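Local coordinates for HcgC (Methanococcus maripaludis S2, PDB 5O4J), which probably transfers a methyl group from S-adenosylmethionine to a pyridinol carbon in building the iron-guanylylpyridinol cofactor of [Fe]-hydrogenase, at residues Val109-Asp121 with Ile144-Val156. Sequence-based numbering, arbitrary orientation.
Sequences VIDLTGIGGVSPD and ISKIDNTDKRLCV. With SAH (S-adenosyl-L-homocysteine), chain E; PJL ((3~{E})-3-[(~{E})-3-oxidanylprop-2-enoyl]iminopropanoic acid), chain H.
Arg153 reaches its guanidinium to the loop that follows strand 108-111 and meets Asp111 nearly coplanar, the two planes 27° apart. Arg153 NH1 donates to Asp111 OD2 at 2.8 Å, using the syn lone pair of that oxygen, a nearly straight bond (160°) that is part of a salt bridge; Asp111 reaches it with CG anti to its backbone N (chi1 166°). On the adjoining edge Arg153 NH2 donates to Gly114 O at 2.7 Å, from above the carbonyl plane, while Gly117 N, closing the type II turn, reaches the same oxygen from the opposite face of that plane. Val118 O sits 3.3 Å above the guanidinium centre, too poorly angled for a bond with NE. Within 144-156, Asn149 OD1 takes both Arg153 NE (2.9 Å) and Arg153 NH2 (3.0 Å), which fixes the rotation of the group. Pro120 packs alongside, its CB 3.3 Å from Lys152 O. Asp111 OD1 meanwhile accepts from Thr113 N, closing an Asx turn, and from Thr113 OG1. An alanine at Arg153 is likely to leave the buried Asp111 OD2 without its countercharge and the Gly114 turn without its brace. The loop bears the ligands: Ile115 N donates to PJL O1 at 2.8 Å, and Val118 CG1, just past the turn, touches the adenine of SAH. Arg153 is thus a second-shell residue, its charge probably balanced by Asp111, consistent with a part in shaping the binding loop of this Rossmann-like methyltransferase.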
# COMPACT_ATOMS: atom_id res chain seq x y z
N VAL A 109 -38.28 -9.05 10.64
CA VAL A 109 -37.24 -10.08 10.66
C VAL A 109 -35.96 -9.45 10.13
O VAL A 109 -35.97 -8.78 9.10
CB VAL A 109 -37.64 -11.31 9.81
CG1 VAL A 109 -36.51 -12.33 9.75
CG2 VAL A 109 -38.91 -11.96 10.37
N ILE A 110 -34.87 -9.65 10.86
CA ILE A 110 -33.56 -9.17 10.45
C ILE A 110 -32.61 -10.35 10.51
O ILE A 110 -32.43 -10.95 11.58
CB ILE A 110 -33.04 -8.02 11.33
CG1 ILE A 110 -34.07 -6.87 11.32
CG2 ILE A 110 -31.68 -7.55 10.84
CD1 ILE A 110 -33.68 -5.67 12.17
N ASP A 111 -31.99 -10.68 9.37
CA ASP A 111 -30.99 -11.74 9.31
C ASP A 111 -29.61 -11.10 9.25
O ASP A 111 -29.25 -10.48 8.24
CB ASP A 111 -31.18 -12.64 8.10
CG ASP A 111 -29.97 -13.52 7.85
OD1 ASP A 111 -29.35 -13.97 8.84
OD2 ASP A 111 -29.60 -13.72 6.67
N LEU A 112 -28.84 -11.26 10.32
CA LEU A 112 -27.49 -10.74 10.41
C LEU A 112 -26.44 -11.84 10.33
O LEU A 112 -25.26 -11.58 10.63
CB LEU A 112 -27.32 -9.97 11.73
CG LEU A 112 -28.32 -8.84 11.96
CD1 LEU A 112 -28.16 -8.25 13.35
CD2 LEU A 112 -28.13 -7.76 10.91
N THR A 113 -26.82 -13.06 9.93
CA THR A 113 -25.91 -14.19 10.06
C THR A 113 -24.85 -14.22 8.97
O THR A 113 -23.77 -14.77 9.18
CB THR A 113 -26.67 -15.52 10.10
OG1 THR A 113 -27.40 -15.71 8.88
CG2 THR A 113 -27.62 -15.55 11.28
N GLY A 114 -25.15 -13.66 7.80
CA GLY A 114 -24.14 -13.58 6.75
C GLY A 114 -23.70 -14.96 6.28
O GLY A 114 -24.51 -15.88 6.14
N ILE A 115 -22.40 -15.09 6.01
CA ILE A 115 -21.89 -16.27 5.32
C ILE A 115 -22.18 -17.54 6.11
O ILE A 115 -21.90 -17.62 7.32
CB ILE A 115 -20.38 -16.11 5.07
CG1 ILE A 115 -20.12 -14.95 4.11
CG2 ILE A 115 -19.78 -17.38 4.52
CD1 ILE A 115 -18.70 -14.44 4.16
N GLY A 116 -22.72 -18.54 5.42
CA GLY A 116 -23.04 -19.82 6.02
C GLY A 116 -24.11 -19.77 7.08
O GLY A 116 -24.24 -20.72 7.86
N GLY A 117 -24.92 -18.72 7.10
CA GLY A 117 -25.91 -18.52 8.14
C GLY A 117 -27.27 -19.12 7.87
O GLY A 117 -27.38 -20.26 7.40
N VAL A 118 -28.33 -18.38 8.21
CA VAL A 118 -29.68 -18.93 8.13
C VAL A 118 -30.02 -19.32 6.70
O VAL A 118 -29.57 -18.70 5.73
CB VAL A 118 -30.74 -17.94 8.66
CG1 VAL A 118 -30.48 -17.60 10.11
CG2 VAL A 118 -30.79 -16.70 7.80
N SER A 119 -30.85 -20.31 6.58
CA SER A 119 -31.27 -20.82 5.29
C SER A 119 -32.46 -20.03 4.76
O SER A 119 -33.30 -19.58 5.53
CB SER A 119 -31.66 -22.29 5.40
OG SER A 119 -32.83 -22.43 6.17
N PRO A 120 -32.55 -19.83 3.44
CA PRO A 120 -33.79 -19.26 2.89
C PRO A 120 -35.03 -20.04 3.31
O PRO A 120 -36.12 -19.46 3.44
CB PRO A 120 -33.55 -19.32 1.37
CG PRO A 120 -32.05 -19.31 1.24
CD PRO A 120 -31.56 -20.12 2.39
N ASP A 121 -34.88 -21.35 3.51
CA ASP A 121 -36.00 -22.18 3.95
C ASP A 121 -36.55 -21.69 5.29
O ASP A 121 -37.77 -21.60 5.47
CB ASP A 121 -35.54 -23.64 4.04
CG ASP A 121 -36.69 -24.60 4.25
OD1 ASP A 121 -37.64 -24.28 5.00
OD2 ASP A 121 -36.65 -25.70 3.65
N ILE A 144 -15.70 -15.30 -1.96
CA ILE A 144 -16.78 -14.87 -1.08
C ILE A 144 -18.07 -14.69 -1.87
O ILE A 144 -19.16 -15.05 -1.39
CB ILE A 144 -16.37 -13.58 -0.35
CG1 ILE A 144 -15.25 -13.92 0.64
CG2 ILE A 144 -17.56 -12.93 0.35
CD1 ILE A 144 -14.54 -12.71 1.21
N SER A 145 -17.99 -14.13 -3.08
CA SER A 145 -19.18 -13.98 -3.91
C SER A 145 -19.83 -15.33 -4.17
O SER A 145 -21.06 -15.44 -4.21
CB SER A 145 -18.82 -13.31 -5.23
OG SER A 145 -18.63 -11.92 -5.06
N LYS A 146 -19.02 -16.37 -4.38
CA LYS A 146 -19.55 -17.68 -4.75
C LYS A 146 -20.32 -18.34 -3.61
O LYS A 146 -21.28 -19.08 -3.85
CB LYS A 146 -18.40 -18.59 -5.20
CG LYS A 146 -18.82 -19.94 -5.75
CD LYS A 146 -17.62 -20.84 -6.00
CE LYS A 146 -17.85 -22.27 -5.50
NZ LYS A 146 -19.11 -22.87 -6.02
N ILE A 147 -19.91 -18.09 -2.36
CA ILE A 147 -20.57 -18.73 -1.23
C ILE A 147 -21.72 -17.90 -0.69
O ILE A 147 -22.54 -18.42 0.09
CB ILE A 147 -19.57 -19.03 -0.10
CG1 ILE A 147 -20.17 -20.03 0.89
CG2 ILE A 147 -19.15 -17.75 0.63
CD1 ILE A 147 -19.14 -20.89 1.58
N ASP A 148 -21.83 -16.64 -1.10
CA ASP A 148 -22.90 -15.78 -0.63
C ASP A 148 -24.23 -16.16 -1.29
O ASP A 148 -24.27 -16.50 -2.48
CB ASP A 148 -22.57 -14.33 -0.97
CG ASP A 148 -23.71 -13.39 -0.66
OD1 ASP A 148 -24.00 -13.16 0.54
OD2 ASP A 148 -24.33 -12.88 -1.61
N ASN A 149 -25.31 -16.10 -0.52
CA ASN A 149 -26.65 -16.32 -1.07
C ASN A 149 -27.65 -15.32 -0.50
O ASN A 149 -28.83 -15.64 -0.29
CB ASN A 149 -27.12 -17.75 -0.82
CG ASN A 149 -27.37 -18.03 0.65
OD1 ASN A 149 -26.90 -17.29 1.51
ND2 ASN A 149 -28.10 -19.10 0.94
N THR A 150 -27.19 -14.09 -0.27
CA THR A 150 -28.04 -13.04 0.29
C THR A 150 -29.34 -12.89 -0.48
O THR A 150 -30.42 -12.77 0.12
CB THR A 150 -27.27 -11.72 0.29
OG1 THR A 150 -26.19 -11.79 1.23
CG2 THR A 150 -28.17 -10.53 0.66
N ASP A 151 -29.26 -12.84 -1.81
CA ASP A 151 -30.45 -12.60 -2.61
C ASP A 151 -31.50 -13.69 -2.42
O ASP A 151 -32.70 -13.41 -2.47
CB ASP A 151 -30.07 -12.49 -4.09
CG ASP A 151 -29.22 -11.26 -4.38
OD1 ASP A 151 -29.73 -10.13 -4.25
OD2 ASP A 151 -28.03 -11.44 -4.73
N LYS A 152 -31.06 -14.93 -2.21
CA LYS A 152 -32.00 -16.02 -2.01
C LYS A 152 -32.70 -15.95 -0.67
O LYS A 152 -33.74 -16.59 -0.49
CB LYS A 152 -31.28 -17.36 -2.16
CG LYS A 152 -30.88 -17.67 -3.59
CD LYS A 152 -30.26 -19.05 -3.74
CE LYS A 152 -30.00 -19.36 -5.21
NZ LYS A 152 -29.42 -20.71 -5.41
N ARG A 153 -32.16 -15.19 0.29
CA ARG A 153 -32.80 -15.02 1.58
C ARG A 153 -33.88 -13.95 1.57
O ARG A 153 -34.63 -13.84 2.55
CB ARG A 153 -31.73 -14.67 2.63
CG ARG A 153 -30.68 -15.76 2.78
CD ARG A 153 -29.70 -15.44 3.90
NE ARG A 153 -28.45 -16.18 3.75
CZ ARG A 153 -27.49 -16.22 4.66
NH1 ARG A 153 -27.63 -15.57 5.82
NH2 ARG A 153 -26.38 -16.91 4.43
N LEU A 154 -33.97 -13.15 0.52
CA LEU A 154 -34.95 -12.07 0.44
C LEU A 154 -36.25 -12.59 -0.16
O LEU A 154 -36.72 -12.13 -1.21
CB LEU A 154 -34.39 -10.92 -0.38
CG LEU A 154 -33.23 -10.16 0.23
CD1 LEU A 154 -32.44 -9.49 -0.88
CD2 LEU A 154 -33.75 -9.14 1.25
N CYS A 155 -36.86 -13.54 0.53
CA CYS A 155 -37.98 -14.29 -0.03
C CYS A 155 -39.31 -14.04 0.67
O CYS A 155 -40.32 -14.63 0.27
CB CYS A 155 -37.66 -15.79 -0.02
SG CYS A 155 -37.15 -16.44 1.58
N VAL A 156 -39.35 -13.22 1.72
CA VAL A 156 -40.59 -12.89 2.41
C VAL A 156 -40.55 -11.41 2.77
O VAL A 156 -39.52 -10.74 2.65
CB VAL A 156 -40.80 -13.75 3.67
CG1 VAL A 156 -40.94 -15.22 3.29
CG2 VAL A 156 -39.67 -13.56 4.66
N SAH E . -22.56 -9.95 10.06
CA SAH E . -22.25 -10.02 11.52
CB SAH E . -21.45 -11.28 11.81
CG SAH E . -22.34 -12.52 11.84
SD SAH E . -21.44 -13.98 12.32
C SAH E . -21.46 -8.83 11.98
O SAH E . -21.11 -8.77 13.18
OXT SAH E . -21.18 -7.96 11.14
C5' SAH E . -22.73 -15.19 12.35
C4' SAH E . -23.58 -15.13 13.61
O4' SAH E . -24.83 -15.77 13.34
C3' SAH E . -22.96 -15.91 14.75
O3' SAH E . -23.35 -15.38 16.02
C2' SAH E . -23.52 -17.29 14.51
O2' SAH E . -23.48 -18.15 15.65
C1' SAH E . -24.93 -16.98 14.10
N9 SAH E . -25.54 -17.99 13.21
C8 SAH E . -24.93 -18.66 12.20
N7 SAH E . -25.83 -19.48 11.60
C5 SAH E . -27.01 -19.31 12.21
C6 SAH E . -28.37 -19.85 12.07
N6 SAH E . -28.64 -20.77 11.11
N1 SAH E . -29.32 -19.41 12.91
C2 SAH E . -29.07 -18.49 13.86
N3 SAH E . -27.86 -17.96 14.06
C4 SAH E . -26.82 -18.32 13.27
O14 PJL H . -17.30 -11.63 11.16
C12 PJL H . -16.67 -11.25 10.13
O13 PJL H . -16.26 -10.09 9.95
C10 PJL H . -16.34 -12.19 8.99
C4 PJL H . -17.42 -13.21 8.73
N5 PJL H . -17.48 -14.29 9.39
C6 PJL H . -18.41 -15.24 9.18
O8 PJL H . -18.18 -16.41 9.42
C7 PJL H . -19.76 -14.90 8.64
C2 PJL H . -20.08 -13.65 8.31
O1 PJL H . -21.25 -13.32 7.82
O HOH W 1 -23.68 -17.81 2.70
O HOH W 2 -27.98 -19.91 3.74